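Putative prolyl-tRNA synthetase (Leishmania major, PDB 5XIL) probably joins L-proline to tRNA(Pro) at the expense of ATP, giving prolyl-tRNA for protein synthesis, in the synthetase part of a longer chain. Local coordinates at residues T409-T412 against H413-R416. Sequence-based numbering, arbitrary orientation.
Sequences TMET and HRVR. With MG (magnesium ion), chain F.
Thr409 O is gripped twice by His413, once by its backbone and once by its ring. His413 N lies 3.1 Å from Thr409 O and closes the last turn of the helix. His413 ND1 comes closer, 2.8 Å from Thr409 O, with the oxygen at the ring edge. The two donors arrive from opposite faces of the carbonyl plane. His413 ND1 donates to Thr409 O, and His413 NE2 binds magnesium at 2.0 Å. CG of His413 stands beside its own backbone N (chi1 -76°), which lets both nitrogens meet one oxygen. The carbonyl is a second-shell group that, with the metal bond, helps hold the ring's rotation. Glu219 and four waters complete the six ligands of the ion.

Arg414 N donates a hydrogen bond to Glu411 O at 3.2 Å. The Arg414 side chain bends back along the helix. Met410 CE lies 3.4 Å from Arg414 NH1, at the guanidinium edge. Water 1 bridges Glu411 OE2 and Arg414 NH2, at 2.6 Å from OE2 and 2.7 Å from NH2. Glu411 OE2 lies well out of the guanidinium plane of Arg414, with no N-H pointing at it, and the water links the two charges.

The contact ends helix 387-412 and turns directly into strand 414-416. That strand pairs in parallel with strand 432-437 of the C-terminal zinc-binding domain, through backbone bonds of Val415 to Leu432 and Leu434.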
# COMPACT_ATOMS: atom_id res chain seq x y z
N THR A 409 -18.45 8.72 -26.23
CA THR A 409 -18.60 10.07 -25.90
C THR A 409 -17.26 10.87 -26.25
O THR A 409 -17.31 11.98 -26.88
CB THR A 409 -18.99 10.19 -24.45
OG1 THR A 409 -20.30 9.59 -24.27
CG2 THR A 409 -19.01 11.59 -24.03
N MET A 410 -16.11 10.31 -25.85
CA MET A 410 -14.84 10.88 -26.11
C MET A 410 -14.60 11.07 -27.55
O MET A 410 -14.22 12.20 -27.96
CB MET A 410 -13.70 10.11 -25.41
CG MET A 410 -12.28 10.67 -25.69
SD MET A 410 -10.91 9.64 -25.08
CE MET A 410 -10.95 8.28 -26.24
N GLU A 411 -14.77 10.00 -28.34
CA GLU A 411 -14.50 10.07 -29.75
C GLU A 411 -15.43 11.02 -30.46
O GLU A 411 -14.98 11.71 -31.40
CB GLU A 411 -14.50 8.68 -30.35
CG GLU A 411 -13.33 7.84 -29.88
CD GLU A 411 -13.39 6.39 -30.28
OE1 GLU A 411 -14.47 5.90 -30.68
OE2 GLU A 411 -12.36 5.73 -30.15
N THR A 412 -16.68 11.09 -30.01
CA THR A 412 -17.73 11.97 -30.61
C THR A 412 -17.30 13.47 -30.43
O THR A 412 -17.40 14.30 -31.34
CB THR A 412 -19.09 11.65 -29.92
OG1 THR A 412 -19.55 10.38 -30.39
CG2 THR A 412 -20.12 12.71 -30.24
N HIS A 413 -16.69 13.75 -29.29
CA HIS A 413 -16.31 15.09 -28.91
C HIS A 413 -14.88 15.46 -29.33
O HIS A 413 -14.34 16.44 -28.86
CB HIS A 413 -16.52 15.27 -27.45
CG HIS A 413 -17.94 15.43 -27.08
ND1 HIS A 413 -18.76 14.34 -26.95
CD2 HIS A 413 -18.73 16.50 -26.93
CE1 HIS A 413 -19.96 14.73 -26.59
NE2 HIS A 413 -19.98 16.03 -26.61
N ARG A 414 -14.26 14.59 -30.13
CA ARG A 414 -12.93 14.83 -30.66
C ARG A 414 -13.27 15.29 -32.05
O ARG A 414 -13.77 14.50 -32.86
CB ARG A 414 -12.12 13.54 -30.69
CG ARG A 414 -10.65 13.74 -31.02
CD ARG A 414 -9.76 12.92 -30.09
NE ARG A 414 -9.57 11.56 -30.57
CZ ARG A 414 -9.71 10.47 -29.82
NH1 ARG A 414 -10.04 10.59 -28.54
NH2 ARG A 414 -9.52 9.27 -30.34
N VAL A 415 -13.02 16.55 -32.36
CA VAL A 415 -13.46 17.03 -33.67
C VAL A 415 -12.29 17.47 -34.53
O VAL A 415 -11.49 18.29 -34.11
CB VAL A 415 -14.46 18.19 -33.49
CG1 VAL A 415 -14.91 18.73 -34.82
CG2 VAL A 415 -15.67 17.73 -32.62
N ARG A 416 -12.12 16.89 -35.72
CA ARG A 416 -10.98 17.27 -36.59
C ARG A 416 -11.34 18.54 -37.41
O ARG A 416 -12.20 18.48 -38.29
CB ARG A 416 -10.55 16.07 -37.45
CG ARG A 416 -9.04 15.96 -37.60
CD ARG A 416 -8.58 14.53 -37.89
NE ARG A 416 -8.67 14.07 -39.28
CZ ARG A 416 -9.52 13.13 -39.69
NH1 ARG A 416 -10.39 12.60 -38.81
NH2 ARG A 416 -9.53 12.71 -40.97
MG MG F . -21.11 17.33 -25.51
O HOH W 1 -10.16 6.82 -29.30
O HOH W 2 -19.30 17.99 -24.42
O HOH W 3 -20.98 18.66 -27.25
O HOH W 4 -22.75 16.69 -26.50
O HOH W 5 -22.02 18.58 -24.41